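Local coordinates for protein beta 1-3 glucanase (Clostridium beijerinckii NCIMB 8052, PDB 5H4E) that probably hydrolyses the beta-1,3-glycosidic bonds of glucans, as a glycoside hydrolase of family 64, at residues G7-Q12 / A87-I92; G94-I99 / W138-W143; D146-N151 / A364-A369; S170-T175 / S359-A364. All coordinates share one frame; numbering follows the deposited sequence.

Contact 1: residues G7-Q12 / A87-I92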
loop_
_atom_site.group_PDB
_atom_site.type_symbol
_atom_site.label_atom_id
_atom_site.label_comp_id
_atom_site.label_asym_id
_atom_site.label_seq_id
_atom_site.Cartn_x
_atom_site.Cartn_y
_atom_site.Cartn_z
ATOM N N GLY A 7 -8.682 -24.027 11.053
ATOM C CA GLY A 7 -8.763 -22.802 11.830
ATOM C C GLY A 7 -7.764 -21.738 11.421
ATOM O O GLY A 7 -7.699 -20.677 12.037
ATOM N N PHE A 8 -6.977 -22.025 10.390
ATOM C CA PHE A 8 -5.953 -21.097 9.907
ATOM C C PHE A 8 -6.084 -20.876 8.417
ATOM O O PHE A 8 -6.766 -21.629 7.726
ATOM C CB PHE A 8 -4.550 -21.627 10.212
ATOM C CG PHE A 8 -4.222 -21.659 11.668
ATOM C CD1 PHE A 8 -4.712 -22.672 12.482
ATOM C CD2 PHE A 8 -3.430 -20.673 12.228
ATOM C CE1 PHE A 8 -4.413 -22.704 13.840
ATOM C CE2 PHE A 8 -3.122 -20.697 13.583
ATOM C CZ PHE A 8 -3.617 -21.715 14.391
ATOM N N VAL A 9 -5.444 -19.820 7.931
ATOM C CA VAL A 9 -5.216 -19.633 6.500
ATOM C C VAL A 9 -3.725 -19.825 6.239
ATOM O O VAL A 9 -2.885 -19.385 7.024
ATOM C CB VAL A 9 -5.663 -18.234 6.008
ATOM C CG1 VAL A 9 -5.197 -17.987 4.572
ATOM C CG2 VAL A 9 -7.182 -18.088 6.112
ATOM N N THR A 10 -3.390 -20.507 5.158
ATOM C CA THR A 10 -1.988 -20.666 4.808
ATOM C C THR A 10 -1.601 -19.661 3.728
ATOM O O THR A 10 -2.331 -19.470 2.752
ATOM C CB THR A 10 -1.691 -22.100 4.329
ATOM O OG1 THR A 10 -2.038 -23.021 5.369
ATOM C CG2 THR A 10 -0.214 -22.267 3.967
ATOM N N LEU A 11 -0.456 -19.016 3.927
ATOM C CA LEU A 11 0.151 -18.153 2.929
ATOM C C LEU A 11 1.414 -18.828 2.380
ATOM O O LEU A 11 2.407 -18.966 3.086
ATOM C CB LEU A 11 0.472 -16.795 3.544
ATOM C CG LEU A 11 -0.691 -16.140 4.295
ATOM C CD1 LEU A 11 -0.221 -14.879 4.971
ATOM C CD2 LEU A 11 -1.870 -15.837 3.359
ATOM N N GLN A 12 1.364 -19.271 1.129
ATOM C CA GLN A 12 2.464 -20.026 0.541
ATOM C C GLN A 12 3.354 -19.117 -0.296
ATOM O O GLN A 12 2.871 -18.491 -1.233
ATOM C CB GLN A 12 1.920 -21.167 -0.327
ATOM C CG GLN A 12 2.984 -21.922 -1.123
ATOM C CD GLN A 12 3.813 -22.830 -0.228
ATOM O OE1 GLN A 12 3.279 -23.730 0.429
ATOM N NE2 GLN A 12 5.111 -22.576 -0.167
ATOM N N ALA A 87 3.488 -19.726 5.564
ATOM C CA ALA A 87 3.076 -19.239 6.871
ATOM C C ALA A 87 1.627 -19.629 7.166
ATOM O O ALA A 87 0.801 -19.714 6.250
ATOM C CB ALA A 87 3.238 -17.732 6.936
ATOM N N TYR A 88 1.326 -19.890 8.433
ATOM C CA TYR A 88 -0.066 -19.992 8.886
ATOM C C TYR A 88 -0.468 -18.690 9.540
ATOM O O TYR A 88 0.302 -18.155 10.327
ATOM C CB TYR A 88 -0.258 -21.125 9.898
ATOM C CG TYR A 88 0.117 -22.502 9.421
ATOM C CD1 TYR A 88 -0.681 -23.177 8.503
ATOM C CD2 TYR A 88 1.246 -23.147 9.918
ATOM C CE1 TYR A 88 -0.363 -24.449 8.081
ATOM C CE2 TYR A 88 1.579 -24.424 9.498
ATOM C CZ TYR A 88 0.765 -25.067 8.584
ATOM O OH TYR A 88 1.073 -26.326 8.147
ATOM N N ILE A 89 -1.653 -18.163 9.230
ATOM C CA ILE A 89 -2.176 -17.050 10.030
ATOM C C ILE A 89 -3.526 -17.394 10.633
ATOM O O ILE A 89 -4.332 -18.110 10.016
ATOM C CB ILE A 89 -2.326 -15.713 9.219
ATOM C CG1 ILE A 89 -3.188 -15.914 7.981
ATOM C CG2 ILE A 89 -0.967 -15.161 8.826
ATOM C CD1 ILE A 89 -3.750 -14.612 7.436
ATOM N N PRO A 90 -3.764 -16.904 11.859
ATOM C CA PRO A 90 -5.079 -16.911 12.492
ATOM C C PRO A 90 -5.736 -15.583 12.168
ATOM O O PRO A 90 -5.139 -14.829 11.396
ATOM C CB PRO A 90 -4.742 -17.026 13.974
ATOM C CG PRO A 90 -3.519 -16.164 14.091
ATOM C CD PRO A 90 -2.742 -16.351 12.773
ATOM N N LYS A 91 -6.914 -15.297 12.720
ATOM C CA LYS A 91 -7.489 -13.955 12.614
ATOM C C LYS A 91 -6.417 -12.946 13.030
ATOM O O LYS A 91 -5.666 -13.196 13.976
ATOM C CB LYS A 91 -8.731 -13.812 13.494
ATOM C CG LYS A 91 -9.891 -14.725 13.126
ATOM C CD LYS A 91 -10.571 -14.278 11.864
ATOM C CE LYS A 91 -11.843 -15.102 11.601
ATOM N NZ LYS A 91 -12.815 -15.019 12.735
ATOM N N ILE A 92 -6.324 -11.834 12.301
ATOM C CA ILE A 92 -5.244 -10.873 12.523
ATOM C C ILE A 92 -5.585 -9.564 11.816
ATOM O O ILE A 92 -6.272 -9.561 10.793
ATOM C CB ILE A 92 -3.873 -11.428 12.018
ATOM C CG1 ILE A 92 -2.700 -10.560 12.494
ATOM C CG2 ILE A 92 -3.870 -11.583 10.498
ATOM C CD1 ILE A 92 -1.327 -11.186 12.200
#

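Contact 2: residues G94-I99 / W138-W143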
loop_
_atom_site.group_PDB
_atom_site.type_symbol
_atom_site.label_atom_id
_atom_site.label_comp_id
_atom_site.label_asym_id
_atom_site.label_seq_id
_atom_site.Cartn_x
_atom_site.Cartn_y
_atom_site.Cartn_z
ATOM N N GLY A 94 -4.226 -5.410 10.533
ATOM C CA GLY A 94 -3.135 -4.519 10.171
ATOM C C GLY A 94 -1.825 -5.244 9.922
ATOM O O GLY A 94 -0.764 -4.793 10.350
ATOM N N ALA A 95 -1.893 -6.381 9.238
ATOM C CA ALA A 95 -0.715 -7.241 9.102
ATOM C C ALA A 95 0.057 -6.969 7.818
ATOM O O ALA A 95 -0.529 -6.565 6.801
ATOM C CB ALA A 95 -1.131 -8.720 9.167
ATOM N N ARG A 96 1.374 -7.159 7.885
ATOM C CA ARG A 96 2.237 -7.112 6.712
ATOM C C ARG A 96 3.121 -8.355 6.659
ATOM O O ARG A 96 3.758 -8.715 7.654
ATOM C CB ARG A 96 3.119 -5.870 6.729
ATOM C CG ARG A 96 2.361 -4.572 6.642
ATOM C CD ARG A 96 3.336 -3.430 6.706
ATOM N NE ARG A 96 2.695 -2.173 6.391
ATOM C CZ ARG A 96 3.349 -1.041 6.157
ATOM N NH1 ARG A 96 4.675 -1.017 6.194
ATOM N NH2 ARG A 96 2.672 0.063 5.871
ATOM N N MET A 97 3.162 -9.007 5.502
ATOM C CA MET A 97 4.126 -10.075 5.282
ATOM C C MET A 97 5.278 -9.529 4.460
ATOM O O MET A 97 5.147 -9.384 3.250
ATOM C CB MET A 97 3.491 -11.273 4.565
ATOM C CG MET A 97 4.459 -12.436 4.350
ATOM S SD MET A 97 3.545 -13.883 3.758
ATOM C CE MET A 97 4.767 -15.181 3.890
ATOM N N TYR A 98 6.393 -9.213 5.112
ATOM C CA TYR A 98 7.578 -8.733 4.402
ATOM C C TYR A 98 8.312 -9.918 3.794
ATOM O O TYR A 98 8.547 -10.909 4.471
ATOM C CB TYR A 98 8.543 -7.985 5.345
ATOM C CG TYR A 98 8.047 -6.654 5.860
ATOM C CD1 TYR A 98 8.256 -5.488 5.134
ATOM C CD2 TYR A 98 7.410 -6.558 7.091
ATOM C CE1 TYR A 98 7.822 -4.269 5.604
ATOM C CE2 TYR A 98 6.965 -5.341 7.570
ATOM C CZ TYR A 98 7.183 -4.197 6.820
ATOM O OH TYR A 98 6.751 -2.976 7.284
ATOM N N ILE A 99 8.677 -9.805 2.522
ATOM C CA ILE A 99 9.425 -10.846 1.846
ATOM C C ILE A 99 10.638 -10.195 1.195
ATOM O O ILE A 99 10.485 -9.360 0.303
ATOM C CB ILE A 99 8.568 -11.583 0.798
ATOM C CG1 ILE A 99 7.355 -12.226 1.486
ATOM C CG2 ILE A 99 9.406 -12.667 0.073
ATOM C CD1 ILE A 99 6.327 -12.781 0.530
ATOM N N TRP A 138 6.177 -6.099 0.517
ATOM C CA TRP A 138 5.298 -6.726 1.507
ATOM C C TRP A 138 3.874 -6.896 0.968
ATOM O O TRP A 138 3.409 -6.124 0.129
ATOM C CB TRP A 138 5.290 -5.934 2.842
ATOM C CG TRP A 138 4.596 -4.583 2.826
ATOM C CD1 TRP A 138 3.255 -4.350 2.945
ATOM C CD2 TRP A 138 5.215 -3.293 2.740
ATOM N NE1 TRP A 138 3.001 -3.003 2.915
ATOM C CE2 TRP A 138 4.185 -2.330 2.784
ATOM C CE3 TRP A 138 6.537 -2.860 2.622
ATOM C CZ2 TRP A 138 4.433 -0.956 2.712
ATOM C CZ3 TRP A 138 6.784 -1.490 2.546
ATOM C CH2 TRP A 138 5.734 -0.556 2.587
ATOM N N ALA A 139 3.218 -7.962 1.419
ATOM C CA ALA A 139 1.780 -8.138 1.218
ATOM C C ALA A 139 1.061 -7.556 2.425
ATOM O O ALA A 139 1.542 -7.682 3.563
ATOM C CB ALA A 139 1.438 -9.613 1.042
ATOM N N GLU A 140 -0.070 -6.891 2.200
ATOM C CA GLU A 140 -0.879 -6.379 3.312
ATOM C C GLU A 140 -2.098 -7.277 3.491
ATOM O O GLU A 140 -2.665 -7.737 2.509
ATOM C CB GLU A 140 -1.301 -4.929 3.051
ATOM C CG GLU A 140 -0.091 -3.996 2.948
ATOM C CD GLU A 140 -0.444 -2.573 2.578
ATOM O OE1 GLU A 140 -1.451 -2.361 1.876
ATOM O OE2 GLU A 140 0.319 -1.666 2.969
ATOM N N MET A 141 -2.495 -7.554 4.732
ATOM C CA MET A 141 -3.665 -8.417 4.916
ATOM C C MET A 141 -4.340 -8.221 6.258
ATOM O O MET A 141 -3.732 -7.747 7.217
ATOM C CB MET A 141 -3.284 -9.887 4.757
ATOM C CG MET A 141 -2.704 -10.501 5.991
ATOM S SD MET A 141 -1.354 -11.583 5.523
ATOM C CE MET A 141 -0.155 -10.312 5.188
ATOM N N ALA A 142 -5.622 -8.559 6.298
ATOM C CA ALA A 142 -6.357 -8.612 7.557
ATOM C C ALA A 142 -7.415 -9.693 7.433
ATOM O O ALA A 142 -8.043 -9.841 6.383
ATOM C CB ALA A 142 -6.980 -7.274 7.884
ATOM N N TRP A 143 -7.583 -10.465 8.496
ATOM C CA TRP A 143 -8.594 -11.499 8.520
ATOM C C TRP A 143 -9.468 -11.203 9.722
ATOM O O TRP A 143 -9.018 -11.308 10.865
ATOM C CB TRP A 143 -7.959 -12.882 8.601
ATOM C CG TRP A 143 -8.931 -14.024 8.543
ATOM C CD1 TRP A 143 -10.237 -13.990 8.128
ATOM C CD2 TRP A 143 -8.666 -15.370 8.930
ATOM N NE1 TRP A 143 -10.799 -15.246 8.236
ATOM C CE2 TRP A 143 -9.852 -16.109 8.729
ATOM C CE3 TRP A 143 -7.538 -16.023 9.438
ATOM C CZ2 TRP A 143 -9.932 -17.471 9.002
ATOM C CZ3 TRP A 143 -7.622 -17.368 9.716
ATOM C CH2 TRP A 143 -8.812 -18.080 9.501
#

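Contact 3: residues D146-N151 / A364-A369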
loop_
_atom_site.group_PDB
_atom_site.type_symbol
_atom_site.label_atom_id
_atom_site.label_comp_id
_atom_site.label_asym_id
_atom_site.label_seq_id
_atom_site.Cartn_x
_atom_site.Cartn_y
_atom_site.Cartn_z
ATOM N N ASP A 146 -15.418 -10.453 9.075
ATOM C CA ASP A 146 -16.052 -10.265 7.777
ATOM C C ASP A 146 -15.273 -10.871 6.609
ATOM O O ASP A 146 -15.622 -10.651 5.450
ATOM C CB ASP A 146 -16.273 -8.775 7.537
ATOM C CG ASP A 146 -17.144 -8.145 8.606
ATOM O OD1 ASP A 146 -18.075 -8.834 9.085
ATOM O OD2 ASP A 146 -16.900 -6.973 8.967
ATOM N N GLY A 147 -14.234 -11.645 6.910
ATOM C CA GLY A 147 -13.467 -12.315 5.873
ATOM C C GLY A 147 -12.027 -11.834 5.823
ATOM O O GLY A 147 -11.564 -11.124 6.714
ATOM N N LEU A 148 -11.326 -12.210 4.763
ATOM C CA LEU A 148 -9.909 -11.891 4.621
ATOM C C LEU A 148 -9.705 -10.943 3.447
ATOM O O LEU A 148 -10.300 -11.130 2.389
ATOM C CB LEU A 148 -9.098 -13.174 4.431
ATOM C CG LEU A 148 -7.571 -13.128 4.315
ATOM C CD1 LEU A 148 -7.026 -14.464 4.786
ATOM C CD2 LEU A 148 -7.155 -12.873 2.890
ATOM N N TRP A 149 -8.862 -9.930 3.649
ATOM C CA TRP A 149 -8.423 -9.031 2.581
ATOM C C TRP A 149 -6.929 -9.202 2.454
ATOM O O TRP A 149 -6.244 -9.234 3.462
ATOM C CB TRP A 149 -8.721 -7.560 2.899
ATOM C CG TRP A 149 -10.151 -7.147 2.816
ATOM C CD1 TRP A 149 -10.732 -6.368 1.841
ATOM C CD2 TRP A 149 -11.189 -7.458 3.750
ATOM N NE1 TRP A 149 -12.064 -6.190 2.114
ATOM C CE2 TRP A 149 -12.373 -6.850 3.276
ATOM C CE3 TRP A 149 -11.236 -8.199 4.935
ATOM C CZ2 TRP A 149 -13.589 -6.956 3.952
ATOM C CZ3 TRP A 149 -12.453 -8.309 5.603
ATOM C CH2 TRP A 149 -13.610 -7.686 5.109
ATOM N N ILE A 150 -6.414 -9.315 1.240
ATOM C CA ILE A 150 -4.972 -9.393 1.081
ATOM C C ILE A 150 -4.609 -8.682 -0.215
ATOM O O ILE A 150 -5.379 -8.716 -1.180
ATOM C CB ILE A 150 -4.475 -10.869 1.109
ATOM C CG1 ILE A 150 -2.953 -10.933 0.959
ATOM C CG2 ILE A 150 -5.188 -11.725 0.040
ATOM C CD1 ILE A 150 -2.361 -12.278 1.345
ATOM N N ASN A 151 -3.482 -7.970 -0.229
ATOM C CA ASN A 151 -3.110 -7.238 -1.442
ATOM C C ASN A 151 -1.608 -7.007 -1.573
ATOM O O ASN A 151 -0.892 -6.902 -0.567
ATOM C CB ASN A 151 -3.837 -5.874 -1.507
ATOM C CG ASN A 151 -3.530 -4.981 -0.308
ATOM O OD1 ASN A 151 -4.184 -5.078 0.727
ATOM N ND2 ASN A 151 -2.528 -4.107 -0.445
ATOM N N ALA A 364 -14.996 -14.164 2.039
ATOM C CA ALA A 364 -15.512 -14.399 3.383
ATOM C C ALA A 364 -14.846 -15.604 4.024
ATOM O O ALA A 364 -14.617 -15.633 5.237
ATOM C CB ALA A 364 -17.026 -14.608 3.339
ATOM N N ASP A 365 -14.571 -16.610 3.200
ATOM C CA ASP A 365 -14.147 -17.922 3.682
ATOM C C ASP A 365 -12.819 -18.366 3.069
ATOM O O ASP A 365 -12.774 -19.294 2.280
ATOM C CB ASP A 365 -15.241 -18.966 3.393
ATOM C CG ASP A 365 -15.583 -19.079 1.899
ATOM O OD1 ASP A 365 -15.374 -18.098 1.138
ATOM O OD2 ASP A 365 -16.071 -20.159 1.486
ATOM N N PRO A 366 -11.725 -17.701 3.449
ATOM C CA PRO A 366 -10.419 -17.957 2.837
ATOM C C PRO A 366 -9.871 -19.339 3.180
ATOM O O PRO A 366 -10.052 -19.805 4.309
ATOM C CB PRO A 366 -9.538 -16.857 3.443
ATOM C CG PRO A 366 -10.162 -16.586 4.766
ATOM C CD PRO A 366 -11.637 -16.725 4.547
ATOM N N LYS A 367 -9.218 -19.975 2.207
ATOM C CA LYS A 367 -8.546 -21.260 2.396
ATOM C C LYS A 367 -7.036 -21.066 2.415
ATOM O O LYS A 367 -6.363 -21.401 3.395
ATOM C CB LYS A 367 -8.934 -22.227 1.280
ATOM C CG LYS A 367 -8.490 -23.661 1.483
ATOM C CD LYS A 367 -8.936 -24.494 0.291
ATOM C CE LYS A 367 -8.637 -25.966 0.473
ATOM N NZ LYS A 367 -9.451 -26.781 -0.482
ATOM N N TYR A 368 -6.502 -20.512 1.332
ATOM C CA TYR A 368 -5.078 -20.203 1.292
ATOM C C TYR A 368 -4.783 -19.140 0.243
ATOM O O TYR A 368 -5.622 -18.859 -0.621
ATOM C CB TYR A 368 -4.244 -21.470 1.017
ATOM C CG TYR A 368 -4.444 -22.066 -0.365
ATOM C CD1 TYR A 368 -5.367 -23.090 -0.575
ATOM C CD2 TYR A 368 -3.697 -21.622 -1.454
ATOM C CE1 TYR A 368 -5.551 -23.641 -1.826
ATOM C CE2 TYR A 368 -3.887 -22.167 -2.721
ATOM C CZ TYR A 368 -4.813 -23.177 -2.892
ATOM O OH TYR A 368 -5.004 -23.727 -4.140
ATOM N N ALA A 369 -3.579 -18.566 0.319
ATOM C CA ALA A 369 -3.082 -17.686 -0.738
ATOM C C ALA A 369 -1.685 -18.102 -1.162
ATOM O O ALA A 369 -0.904 -18.608 -0.355
ATOM C CB ALA A 369 -3.089 -16.206 -0.287
#

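Contact 4: residues S170-T175 / S359-A364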
loop_
_atom_site.group_PDB
_atom_site.type_symbol
_atom_site.label_atom_id
_atom_site.label_comp_id
_atom_site.label_asym_id
_atom_site.label_seq_id
_atom_site.Cartn_x
_atom_site.Cartn_y
_atom_site.Cartn_z
ATOM N N SER A 170 -14.869 -22.072 -1.083
ATOM C CA SER A 170 -16.098 -22.453 -1.794
ATOM C C SER A 170 -16.297 -21.806 -3.160
ATOM O O SER A 170 -17.444 -21.592 -3.580
ATOM C CB SER A 170 -17.327 -22.137 -0.928
ATOM O OG SER A 170 -17.461 -20.740 -0.708
ATOM N N GLY A 171 -15.205 -21.487 -3.850
ATOM C CA GLY A 171 -15.308 -21.098 -5.248
ATOM C C GLY A 171 -14.417 -19.958 -5.703
ATOM O O GLY A 171 -14.054 -19.872 -6.877
ATOM N N TYR A 172 -14.048 -19.086 -4.774
ATOM C CA TYR A 172 -13.290 -17.880 -5.117
ATOM C C TYR A 172 -11.862 -18.251 -5.488
ATOM O O TYR A 172 -11.194 -18.984 -4.755
ATOM C CB TYR A 172 -13.300 -16.909 -3.938
ATOM C CG TYR A 172 -12.613 -15.584 -4.164
ATOM C CD1 TYR A 172 -11.258 -15.422 -3.879
ATOM C CD2 TYR A 172 -13.329 -14.477 -4.599
ATOM C CE1 TYR A 172 -10.629 -14.212 -4.048
ATOM C CE2 TYR A 172 -12.706 -13.245 -4.772
ATOM C CZ TYR A 172 -11.344 -13.126 -4.493
ATOM O OH TYR A 172 -10.701 -11.912 -4.659
ATOM N N ASN A 173 -11.403 -17.756 -6.630
ATOM C CA ASN A 173 -10.031 -18.013 -7.056
ATOM C C ASN A 173 -9.567 -16.888 -7.965
ATOM O O ASN A 173 -9.885 -16.880 -9.155
ATOM C CB ASN A 173 -9.922 -19.376 -7.770
ATOM C CG ASN A 173 -8.494 -19.919 -7.781
ATOM O OD1 ASN A 173 -7.533 -19.163 -7.908
ATOM N ND2 ASN A 173 -8.356 -21.228 -7.624
ATOM N N LYS A 174 -8.838 -15.928 -7.395
ATOM C CA LYS A 174 -8.396 -14.749 -8.134
ATOM C C LYS A 174 -6.919 -14.453 -7.899
ATOM O O LYS A 174 -6.381 -14.758 -6.842
ATOM C CB LYS A 174 -9.228 -13.522 -7.747
ATOM C CG LYS A 174 -10.709 -13.627 -8.094
ATOM C CD LYS A 174 -10.922 -13.785 -9.593
ATOM C CE LYS A 174 -10.504 -12.543 -10.363
ATOM N NZ LYS A 174 -10.794 -12.672 -11.830
ATOM N N THR A 175 -6.286 -13.841 -8.894
ATOM C CA THR A 175 -4.869 -13.486 -8.834
ATOM C C THR A 175 -4.672 -12.032 -9.253
ATOM O O THR A 175 -4.972 -11.663 -10.391
ATOM C CB THR A 175 -4.013 -14.404 -9.742
ATOM O OG1 THR A 175 -4.166 -15.762 -9.316
ATOM C CG2 THR A 175 -2.524 -14.026 -9.673
ATOM N N SER A 359 -5.458 -3.801 -6.072
ATOM C CA SER A 359 -5.082 -5.205 -6.113
ATOM C C SER A 359 -5.703 -5.994 -4.962
ATOM O O SER A 359 -5.277 -7.116 -4.672
ATOM C CB SER A 359 -3.558 -5.314 -6.052
ATOM O OG SER A 359 -3.094 -4.605 -4.909
ATOM N N THR A 360 -6.691 -5.411 -4.287
ATOM C CA THR A 360 -7.264 -6.080 -3.122
ATOM C C THR A 360 -8.017 -7.338 -3.516
ATOM O O THR A 360 -8.918 -7.291 -4.347
ATOM C CB THR A 360 -8.228 -5.172 -2.328
ATOM O OG1 THR A 360 -7.492 -4.105 -1.718
ATOM C CG2 THR A 360 -8.922 -5.990 -1.214
ATOM N N LEU A 361 -7.617 -8.453 -2.916
ATOM C CA LEU A 361 -8.353 -9.715 -2.976
ATOM C C LEU A 361 -9.147 -9.868 -1.686
ATOM O O LEU A 361 -8.659 -9.523 -0.611
ATOM C CB LEU A 361 -7.395 -10.903 -3.151
ATOM C CG LEU A 361 -6.521 -10.900 -4.410
ATOM C CD1 LEU A 361 -5.174 -11.537 -4.121
ATOM C CD2 LEU A 361 -7.215 -11.646 -5.520
ATOM N N HIS A 362 -10.367 -10.390 -1.787
ATOM C CA HIS A 362 -11.220 -10.524 -0.612
ATOM C C HIS A 362 -12.187 -11.690 -0.748
ATOM O O HIS A 362 -12.784 -11.882 -1.811
ATOM C CB HIS A 362 -12.002 -9.233 -0.378
ATOM C CG HIS A 362 -13.168 -9.388 0.547
ATOM N ND1 HIS A 362 -13.027 -9.715 1.879
ATOM C CD2 HIS A 362 -14.497 -9.241 0.333
ATOM C CE1 HIS A 362 -14.220 -9.774 2.444
ATOM N NE2 HIS A 362 -15.129 -9.488 1.528
ATOM N N VAL A 363 -12.338 -12.460 0.326
ATOM C CA VAL A 363 -13.368 -13.497 0.378
ATOM C C VAL A 363 -13.735 -13.809 1.830
ATOM O O VAL A 363 -12.902 -13.722 2.742
ATOM C CB VAL A 363 -12.924 -14.797 -0.338
ATOM C CG1 VAL A 363 -11.900 -15.543 0.497
ATOM C CG2 VAL A 363 -14.140 -15.691 -0.640
ATOM N N ALA A 364 -14.996 -14.164 2.039
ATOM C CA ALA A 364 -15.512 -14.399 3.383
ATOM C C ALA A 364 -14.846 -15.604 4.024
ATOM O O ALA A 364 -14.617 -15.633 5.237
ATOM C CB ALA A 364 -17.026 -14.608 3.339
#

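Contact 1: residues G7-Q12 / A87-I92
F8 meets the second segment with its ring, set against the backbone where I89 joins P90. CG is anti to the residue's own carbonyl carbon (chi1 -68°), and from there CD2 comes to 3.5 Å from I89 O while CE2 reaches P90 CB at 4.0 Å; Y88 CB touches CD2 as well. At V9 regular antiparallel pairing begins. V9 and I89 form a hydrogen-bonded pair, with V9 N to I89 O at 2.9 Å and the return bond from I89 N to V9 O, both almost straight. I89 CG1 stands between its backbone N and carbonyl carbon (chi1 55°), and it packs on V9 CB at 3.9 Å. T10 and Y88 follow as a non-hydrogen-bonded pair with side chains abreast: T10 OG1 lies 3.4 Å from Y88 CD1, while its polar need is met by P3 O. L11 pairs with A87, again hydrogen-bonded, through L11 N to A87 O at 2.7 Å and A87 N to L11 O. Its CD1 meets I89 CG2 at 3.9 Å, the two side chains crossing at about a right angle. Strand 86-92 is the outermost strand of a mixed five-stranded sheet, and strand 9-16 runs between it and the parallel strand 366-374. On one face V9, L11, A87 and I89 pack against I30 of strand 26-33 and M141 and W143 of strand 136-144; on the other, the N-terminal residues P2 to K5 lie over T10 and Y88, with K5 making cation-pi contacts to F8 and Y88.

Contact 2: residues G94-I99 / W138-W143
R96 lays its guanidinium flat on the indole of W138, the two planes only 13° apart. NH1 is 3.5 Å from W138 CZ2, toward the rim of the six-membered ring, and further back the extended chain sets CD over the five-membered ring, 3.9 Å from its centroid. Two hydrogen bonds fix this stack from its edges. In the guanidinium plane, R96 NH1 donates to Y98 OH at 3.1 Å. In the indole plane, W138 NE1 donates to E140 OE2 at 3.0 Å, approaching the carboxylate from its anti side but well out of its plane; OE1 of the same group is held by N151 ND2. R96 NH2 is 4.1 Å from E140 OE2, close for opposite charges but beyond a salt bridge. Y98 completes the cluster, its CE1 lying 3.5 Å from W138 CE3 with the rings inclined. These residues line one face of an antiparallel ladder between strands 95-101 and 136-144 of the eight-stranded sheet, in which A95 with M141 and M97 with A139 are the hydrogen-bonded pairs. Their side chains occupy the other face, directed into the protein's beta-sandwich. There M141, with CG between backbone N and carbonyl carbon (chi1 83°), folds its methyl CE back to 3.8 Å from M97 CB, and its CG touches A95 CB at 4.0 Å. Both M97 and M141 continue onto L11 in the facing sheet.

Contact 3: residues D146-N151 / A364-A369
The interior of a beta-sandwich is bridged where L148 and I150 of strand 147-151, in one sheet, meet P366 and A369 of strand 366-374 in the other. L148 holds CG anti to its backbone N (chi1 -177°) and lies obliquely across the proline ring: CB is 3.6 Å from P366 CG, and CD1 is 3.7 Å from P366 CB. Two residues on, I150 CD1 lies 4.3 Å from A369 CB. The segments run in similar directions, 22° apart, and come together toward A364, where the chain leaves strand 361-363, the antiparallel neighbour of 147-151, and changes sheets. Here backbone meets backbone, with G147 CA 3.6 Å from A364 O in a CA-H...O contact; the CA atoms of G147 and A364 are 3.8 Å apart, an approach made possible by the absence of a side chain on G147. Between P366 and A369, K367 and Y368 form a classic beta bulge opposite V167. V9 and L11 of strand 9-16, together with W143, M141 and L166, surround the apolar groups. No hydrogen bond spans the two segments, so their cohesion rests mainly on buried hydrocarbon, while the backbone bonds of L148 and I150 go to strand 361-363 and those of A369 to strand 9-16, each in its own sheet.

Contact 4: residues S170-T175 / S359-A364
The side chain of Y172 slides past that of V363, the two pointing opposite ways. Its CB touches V363 CG2 at 3.6 Å, and CG, placed anti to the backbone N (chi1 -177°), has the same methyl and V363 CB close by. Over this face of the ring V363 CB makes a CH-pi contact, 4.1 Å from the centroid. Further out on the same face stands the carbonyl oxygen of H362, 3.3 Å from Y172 CE2 and as near to CZ. At the tip, Y172 OH accepts a rather long hydrogen bond from H362 N, 3.3 Å with an angle of 157° at the hydrogen, and also touches L361 CD2 at 3.6 Å. The ring thus spans the gap between two sheets at the margin of the sandwich: strand 173-177 is the outermost strand of the five-stranded sheet, and strand 361-363 pairs with 147-151 in the other. Y172 and V363 CA atoms are 7.0 Å apart. K174 holds the opposite face of the ring with CG, and its CB rests on L361 CD2 at 3.5 Å; its chain then bends away so that NZ forms a salt bridge with E343. L361 turns inward onto I164 and I150. The imidazole of H362 takes the other side of its strand, where it stacks on W149 and ND1 bonds to L148 O.

The four contacts knit one beta-sandwich. Contact 1 is a ladder in the five-stranded sheet and contact 2 one in the eight-stranded sheet, with centres 11 Å apart; W143 joins them, its N lying 2.8 Å from I92 O and its ring packing on P90. Contact 3 bridges the two sheets one strand further on from these ladders: A369 N is 2.9 Å from T10 O of contact 1, and W149 N is 2.9 Å from A142 O of contact 2. Contact 4, nested in the loop closed by contact 3, shares A364 with it, and D365 OD2 bonds to S170 OG at 2.7 Å. Contacts 1 and 4, centres about 15 Å apart, do not touch.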